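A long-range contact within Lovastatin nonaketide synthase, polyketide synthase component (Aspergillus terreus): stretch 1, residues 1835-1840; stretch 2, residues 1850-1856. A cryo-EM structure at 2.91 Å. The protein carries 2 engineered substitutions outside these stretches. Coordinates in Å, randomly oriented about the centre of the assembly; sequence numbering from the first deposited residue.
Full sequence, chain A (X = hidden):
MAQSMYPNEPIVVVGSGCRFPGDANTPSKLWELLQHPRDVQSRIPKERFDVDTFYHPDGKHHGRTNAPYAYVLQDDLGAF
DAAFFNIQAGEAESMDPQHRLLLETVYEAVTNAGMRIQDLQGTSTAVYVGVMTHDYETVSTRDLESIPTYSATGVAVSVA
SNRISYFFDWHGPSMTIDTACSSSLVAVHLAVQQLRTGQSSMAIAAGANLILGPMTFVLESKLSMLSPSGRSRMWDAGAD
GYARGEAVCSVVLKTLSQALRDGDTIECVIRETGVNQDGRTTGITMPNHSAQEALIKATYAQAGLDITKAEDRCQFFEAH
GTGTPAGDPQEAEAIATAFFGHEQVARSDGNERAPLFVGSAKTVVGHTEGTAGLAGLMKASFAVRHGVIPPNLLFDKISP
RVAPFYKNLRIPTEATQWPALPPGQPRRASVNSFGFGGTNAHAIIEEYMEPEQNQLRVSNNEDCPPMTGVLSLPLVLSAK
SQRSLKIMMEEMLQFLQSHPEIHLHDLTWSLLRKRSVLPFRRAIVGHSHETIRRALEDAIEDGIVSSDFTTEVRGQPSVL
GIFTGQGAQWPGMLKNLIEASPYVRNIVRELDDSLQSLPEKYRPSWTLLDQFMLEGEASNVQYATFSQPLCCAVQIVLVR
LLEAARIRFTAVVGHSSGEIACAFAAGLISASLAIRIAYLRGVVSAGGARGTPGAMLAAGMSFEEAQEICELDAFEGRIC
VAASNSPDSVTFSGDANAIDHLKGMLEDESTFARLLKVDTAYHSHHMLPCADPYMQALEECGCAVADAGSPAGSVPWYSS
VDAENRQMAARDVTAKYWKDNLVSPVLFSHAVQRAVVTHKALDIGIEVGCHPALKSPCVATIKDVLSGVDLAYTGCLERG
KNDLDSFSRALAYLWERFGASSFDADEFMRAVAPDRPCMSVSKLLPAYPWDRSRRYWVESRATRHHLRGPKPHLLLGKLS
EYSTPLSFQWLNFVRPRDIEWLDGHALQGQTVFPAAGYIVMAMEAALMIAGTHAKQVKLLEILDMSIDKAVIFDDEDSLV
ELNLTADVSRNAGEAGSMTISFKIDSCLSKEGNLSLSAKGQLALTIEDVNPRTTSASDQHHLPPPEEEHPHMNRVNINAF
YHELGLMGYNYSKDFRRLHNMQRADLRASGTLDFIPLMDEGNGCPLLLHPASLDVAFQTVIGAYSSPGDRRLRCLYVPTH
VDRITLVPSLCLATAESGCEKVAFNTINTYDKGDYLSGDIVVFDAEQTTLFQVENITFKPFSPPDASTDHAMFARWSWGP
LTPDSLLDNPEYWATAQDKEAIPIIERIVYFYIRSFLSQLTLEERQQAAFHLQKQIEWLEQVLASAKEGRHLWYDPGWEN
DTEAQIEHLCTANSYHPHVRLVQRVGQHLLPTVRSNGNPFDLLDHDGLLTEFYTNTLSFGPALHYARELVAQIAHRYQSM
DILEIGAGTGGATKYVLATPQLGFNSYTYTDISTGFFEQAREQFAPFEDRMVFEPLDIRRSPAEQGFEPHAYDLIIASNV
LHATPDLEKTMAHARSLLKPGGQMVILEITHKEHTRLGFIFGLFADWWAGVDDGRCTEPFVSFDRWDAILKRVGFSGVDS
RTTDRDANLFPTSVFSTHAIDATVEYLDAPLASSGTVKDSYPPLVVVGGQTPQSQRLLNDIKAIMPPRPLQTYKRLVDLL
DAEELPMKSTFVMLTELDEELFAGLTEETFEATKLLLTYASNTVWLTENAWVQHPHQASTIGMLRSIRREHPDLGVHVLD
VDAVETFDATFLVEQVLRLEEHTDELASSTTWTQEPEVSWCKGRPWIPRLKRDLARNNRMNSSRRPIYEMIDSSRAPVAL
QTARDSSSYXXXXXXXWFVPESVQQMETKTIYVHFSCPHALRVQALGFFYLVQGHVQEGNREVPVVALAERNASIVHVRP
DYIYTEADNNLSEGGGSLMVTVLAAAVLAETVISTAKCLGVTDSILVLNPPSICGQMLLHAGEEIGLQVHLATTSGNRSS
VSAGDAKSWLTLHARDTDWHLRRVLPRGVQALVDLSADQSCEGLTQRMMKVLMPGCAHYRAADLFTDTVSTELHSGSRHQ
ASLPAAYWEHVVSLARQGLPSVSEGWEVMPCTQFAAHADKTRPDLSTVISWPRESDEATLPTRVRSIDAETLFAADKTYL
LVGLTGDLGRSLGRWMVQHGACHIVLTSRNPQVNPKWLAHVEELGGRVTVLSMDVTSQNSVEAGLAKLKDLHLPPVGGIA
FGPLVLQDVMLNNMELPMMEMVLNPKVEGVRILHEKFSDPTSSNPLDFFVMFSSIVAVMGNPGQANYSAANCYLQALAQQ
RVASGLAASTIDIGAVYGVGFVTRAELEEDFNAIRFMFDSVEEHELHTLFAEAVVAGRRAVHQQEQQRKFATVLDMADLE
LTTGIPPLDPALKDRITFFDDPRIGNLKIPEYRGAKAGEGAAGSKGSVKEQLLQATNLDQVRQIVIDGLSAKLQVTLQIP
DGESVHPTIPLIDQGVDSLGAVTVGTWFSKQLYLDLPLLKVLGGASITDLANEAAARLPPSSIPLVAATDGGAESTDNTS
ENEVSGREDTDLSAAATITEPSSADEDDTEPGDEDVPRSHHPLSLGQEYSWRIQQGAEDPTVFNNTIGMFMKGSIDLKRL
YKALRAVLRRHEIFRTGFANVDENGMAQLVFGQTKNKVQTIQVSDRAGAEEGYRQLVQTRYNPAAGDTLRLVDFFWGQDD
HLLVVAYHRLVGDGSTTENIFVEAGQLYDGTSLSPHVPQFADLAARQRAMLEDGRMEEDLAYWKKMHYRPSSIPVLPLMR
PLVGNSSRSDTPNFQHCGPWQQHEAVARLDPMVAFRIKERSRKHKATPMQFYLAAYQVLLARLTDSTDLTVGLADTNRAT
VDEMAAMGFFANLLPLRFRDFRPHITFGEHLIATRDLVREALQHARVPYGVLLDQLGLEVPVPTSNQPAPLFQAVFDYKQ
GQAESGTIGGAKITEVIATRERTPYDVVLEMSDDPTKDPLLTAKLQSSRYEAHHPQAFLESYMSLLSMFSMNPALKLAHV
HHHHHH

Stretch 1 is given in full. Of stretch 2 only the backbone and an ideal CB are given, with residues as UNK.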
ATOM      1  N   ARG A1835      26.394  52.080   4.242  1.00110.72           N
ATOM      2  CA  ARG A1835      26.216  53.173   3.301  1.00110.72           C
ATOM      3  C   ARG A1835      25.441  52.782   2.052  1.00110.72           C
ATOM      4  O   ARG A1835      25.035  53.674   1.298  1.00110.72           O
ATOM      5  CB  ARG A1835      27.580  53.741   2.884  1.00110.72           C
ATOM      6  CG  ARG A1835      28.359  54.359   4.034  1.00110.72           C
ATOM      7  CD  ARG A1835      29.781  54.696   3.626  1.00110.72           C
ATOM      8  NE  ARG A1835      30.559  53.499   3.327  1.00110.72           N
ATOM      9  CZ  ARG A1835      31.820  53.507   2.917  1.00110.72           C
ATOM     10  NH1 ARG A1835      32.483  54.638   2.739  1.00110.72           N
ATOM     11  NH2 ARG A1835      32.432  52.350   2.679  1.00110.72           N
ATOM     12  N   ALA A1836      25.223  51.490   1.811  1.00108.69           N
ATOM     13  CA  ALA A1836      24.437  51.027   0.681  1.00108.69           C
ATOM     14  C   ALA A1836      23.177  50.339   1.182  1.00108.69           C
ATOM     15  O   ALA A1836      23.264  49.507   2.096  1.00108.69           O
ATOM     16  CB  ALA A1836      25.248  50.061  -0.185  1.00108.69           C
ATOM     17  N   PRO A1837      22.001  50.645   0.634  1.00107.49           N
ATOM     18  CA  PRO A1837      20.778  49.981   1.113  1.00107.49           C
ATOM     19  C   PRO A1837      20.868  48.473   0.954  1.00107.49           C
ATOM     20  O   PRO A1837      21.038  47.953  -0.152  1.00107.49           O
ATOM     21  CB  PRO A1837      19.679  50.583   0.229  1.00107.49           C
ATOM     22  CG  PRO A1837      20.228  51.879  -0.233  1.00107.49           C
ATOM     23  CD  PRO A1837      21.702  51.673  -0.378  1.00107.49           C
ATOM     24  N   VAL A1838      20.752  47.769   2.076  1.00107.59           N
ATOM     25  CA  VAL A1838      20.754  46.313   2.106  1.00107.59           C
ATOM     26  C   VAL A1838      19.531  45.862   2.887  1.00107.59           C
ATOM     27  O   VAL A1838      19.387  46.198   4.068  1.00107.59           O
ATOM     28  CB  VAL A1838      22.037  45.751   2.736  1.00107.59           C
ATOM     29  CG1 VAL A1838      21.909  44.256   2.944  1.00107.59           C
ATOM     30  CG2 VAL A1838      23.230  46.065   1.857  1.00107.59           C
ATOM     31  N   ALA A1839      18.667  45.091   2.237  1.00109.02           N
ATOM     32  CA  ALA A1839      17.427  44.624   2.837  1.00109.02           C
ATOM     33  C   ALA A1839      17.566  43.181   3.296  1.00109.02           C
ATOM     34  O   ALA A1839      18.100  42.331   2.577  1.00109.02           O
ATOM     35  CB  ALA A1839      16.272  44.743   1.845  1.00109.02           C
ATOM     36  N   LEU A1840      17.081  42.910   4.503  1.00112.25           N
ATOM     37  CA  LEU A1840      17.039  41.553   5.040  1.00112.25           C
ATOM     38  C   LEU A1840      15.789  40.891   4.481  1.00112.25           C
ATOM     39  O   LEU A1840      14.756  40.787   5.144  1.00112.25           O
ATOM     40  CB  LEU A1840      17.048  41.580   6.563  1.00112.25           C
ATOM     41  CG  LEU A1840      17.111  40.246   7.307  1.00112.25           C
ATOM     42  CD1 LEU A1840      17.903  39.204   6.541  1.00112.25           C
ATOM     43  CD2 LEU A1840      17.730  40.471   8.671  1.00112.25           C
ATOM     44  N   UNK A1850      17.747  36.417   3.988  1.00108.33           N
ATOM     45  CA  UNK A1850      19.086  36.676   3.483  1.00108.33           C
ATOM     46  C   UNK A1850      19.239  38.164   3.214  1.00108.33           C
ATOM     47  O   UNK A1850      18.269  38.856   2.900  1.00108.33           O
ATOM     48  CB  UNK A1850      19.364  35.862   2.217  1.00108.33           C
ATOM     49  N   UNK A1851      20.472  38.644   3.324  1.00109.86           N
ATOM     50  CA  UNK A1851      20.780  40.021   2.971  1.00109.86           C
ATOM     51  C   UNK A1851      20.839  40.153   1.457  1.00109.86           C
ATOM     52  O   UNK A1851      21.477  39.339   0.780  1.00109.86           O
ATOM     53  CB  UNK A1851      22.098  40.468   3.607  1.00109.86           C
ATOM     54  N   UNK A1852      20.177  41.176   0.922  1.00107.07           N
ATOM     55  CA  UNK A1852      20.196  41.431  -0.509  1.00107.07           C
ATOM     56  C   UNK A1852      20.334  42.925  -0.748  1.00107.07           C
ATOM     57  O   UNK A1852      20.056  43.744   0.128  1.00107.07           O
ATOM     58  CB  UNK A1852      18.935  40.886  -1.182  1.00107.07           C
ATOM     59  N   UNK A1853      20.787  43.275  -1.947  1.00103.57           N
ATOM     60  CA  UNK A1853      20.939  44.680  -2.296  1.00103.57           C
ATOM     61  C   UNK A1853      19.570  45.326  -2.454  1.00103.57           C
ATOM     62  O   UNK A1853      18.727  44.846  -3.218  1.00103.57           O
ATOM     63  CB  UNK A1853      21.758  44.835  -3.579  1.00103.57           C
ATOM     64  N   UNK A1854      19.351  46.424  -1.733  1.00105.36           N
ATOM     65  CA  UNK A1854      18.092  47.154  -1.763  1.00105.36           C
ATOM     66  C   UNK A1854      18.194  48.448  -2.560  1.00105.36           C
ATOM     67  O   UNK A1854      17.322  49.314  -2.438  1.00105.36           O
ATOM     68  CB  UNK A1854      17.632  47.460  -0.336  1.00105.36           C
ATOM     69  N   UNK A1855      19.241  48.598  -3.365  1.00106.06           N
ATOM     70  CA  UNK A1855      19.435  49.825  -4.125  1.00106.06           C
ATOM     71  C   UNK A1855      18.220  50.106  -4.997  1.00106.06           C
ATOM     72  O   UNK A1855      17.827  49.275  -5.821  1.00106.06           O
ATOM     73  CB  UNK A1855      20.698  49.734  -4.984  1.00106.06           C
ATOM     74  N   UNK A1856      17.623  51.283  -4.810  1.00103.63           N
ATOM     75  CA  UNK A1856      16.517  51.722  -5.650  1.00103.63           C
ATOM     76  C   UNK A1856      16.985  52.208  -7.014  1.00103.63           C
ATOM     77  O   UNK A1856      16.159  52.366  -7.918  1.00103.63           O
ATOM     78  CB  UNK A1856      15.735  52.833  -4.946  1.00103.63           C
TER

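Positions 1850-1853 form a strand antiparallel to V1838-L1840, with 149° between the two directions. Around A1839 the ladder closes through a pair of hydrogen bonds with position 1852: A1839 N to the O of 1852, 2.9 Å, and the N of 1852 to A1839 O, 2.9 Å. A third, from the N of 1854 to P1837 O, 2.8 Å, extends the pairing past the strand. These bonds use main-chain atoms, so they select no particular side chain, but proline would lack the N-H used at 1852 and 1854.

At 1850 CA-to-CB points away, and the ideal CB has no atom of stretch 1 within 5.5 Å. The extended backbone (-149/152) tolerates many residues, including β-branched and aromatic ones. The residue is F1850, chi1 p; the nearest approach of its side chain is CD1 to A1839 O, 5.5 Å.

Position 1851 pairs with L1840 without hydrogen bonds, CA to CA 4.5 Å. Its CB lies on the face that carries V1838 and L1840, 3.9 Å from V1838 CG1 and 5.3 Å from L1840 CD1. Such a hydrocarbon surface favours Val, Ile, Leu or Met. L1851 fills it in the m,t rotamer, CD2 reaching to 4.1 Å from L1840 CD1.

At 1852 (-138/159) the CB turns to the other face, shared with A1839, 4.1 Å from A1839 O. Long or short, polar or apolar residues would suit. E1852 (p,t) brings its CG 3.5 Å from A1839 O, and its OE2 is hydrogen-bonded just outside the stretches.

Position 1853 returns to the face of V1838, CA to CA 4.7 Å. The ideal CB is 4.7 Å from P1837 O; stretch 1 sets no clear size or polarity limit, so many residues would serve. S1853, chi1 t, has OG 4.3 Å from P1837 O, with no hydrogen bond.

Position 1854 is the most tightly constrained: CB points toward stretch 1, 3.4 Å from P1837 O and 3.6 Å from A1839 N. A small side chain suits this spacing best, with Ala or Ser plausible. A1854 CB lies 3.8 Å from P1837 CB and 3.7 Å from A1839 CB, bringing three small apolar groups together.

At 1855 CB points sideways, 5.1 Å from P1837 CD, so a flexible chain could pass the proline ring. E1855 (m,t) does, CG 4.3 Å from P1837 CD, and its OE2 ends 4.5 Å from A1836 CB.

Position 1856 has nothing of stretch 1 within 5.5 Å of CB; the residue is T1856.

Stretch 2 (1850-1856) FLESAET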
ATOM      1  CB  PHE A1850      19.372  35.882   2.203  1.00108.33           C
ATOM      2  CG  PHE A1850      18.321  36.048   1.140  1.00108.33           C
ATOM      3  CD1 PHE A1850      18.202  37.236   0.442  1.00108.33           C
ATOM      4  CD2 PHE A1850      17.459  35.012   0.837  1.00108.33           C
ATOM      5  CE1 PHE A1850      17.240  37.391  -0.533  1.00108.33           C
ATOM      6  CE2 PHE A1850      16.497  35.158  -0.139  1.00108.33           C
ATOM      7  CZ  PHE A1850      16.386  36.349  -0.826  1.00108.33           C
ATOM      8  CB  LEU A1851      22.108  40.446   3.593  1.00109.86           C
ATOM      9  CG  LEU A1851      22.178  40.392   5.119  1.00109.86           C
ATOM     10  CD1 LEU A1851      23.594  40.653   5.605  1.00109.86           C
ATOM     11  CD2 LEU A1851      21.213  41.393   5.727  1.00109.86           C
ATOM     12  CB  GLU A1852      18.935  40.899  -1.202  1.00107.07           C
ATOM     13  CG  GLU A1852      17.653  41.623  -0.822  1.00107.07           C
ATOM     14  CD  GLU A1852      16.470  41.179  -1.659  1.00107.07           C
ATOM     15  OE1 GLU A1852      16.614  40.199  -2.418  1.00107.07           O
ATOM     16  OE2 GLU A1852      15.398  41.814  -1.562  1.00107.07           O
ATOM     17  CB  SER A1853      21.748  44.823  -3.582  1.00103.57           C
ATOM     18  OG  SER A1853      21.910  46.188  -3.926  1.00103.57           O
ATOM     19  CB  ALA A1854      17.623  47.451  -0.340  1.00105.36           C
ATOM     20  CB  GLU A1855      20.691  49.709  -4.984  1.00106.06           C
ATOM     21  CG  GLU A1855      21.979  49.616  -4.185  1.00106.06           C
ATOM     22  CD  GLU A1855      23.191  49.379  -5.063  1.00106.06           C
ATOM     23  OE1 GLU A1855      23.009  49.130  -6.274  1.00106.06           O
ATOM     24  OE2 GLU A1855      24.325  49.442  -4.544  1.00106.06           O
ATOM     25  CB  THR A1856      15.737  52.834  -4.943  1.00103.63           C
ATOM     26  OG1 THR A1856      15.284  52.366  -3.667  1.00103.63           O
ATOM     27  CG2 THR A1856      14.541  53.270  -5.774  1.00103.63           C
TER
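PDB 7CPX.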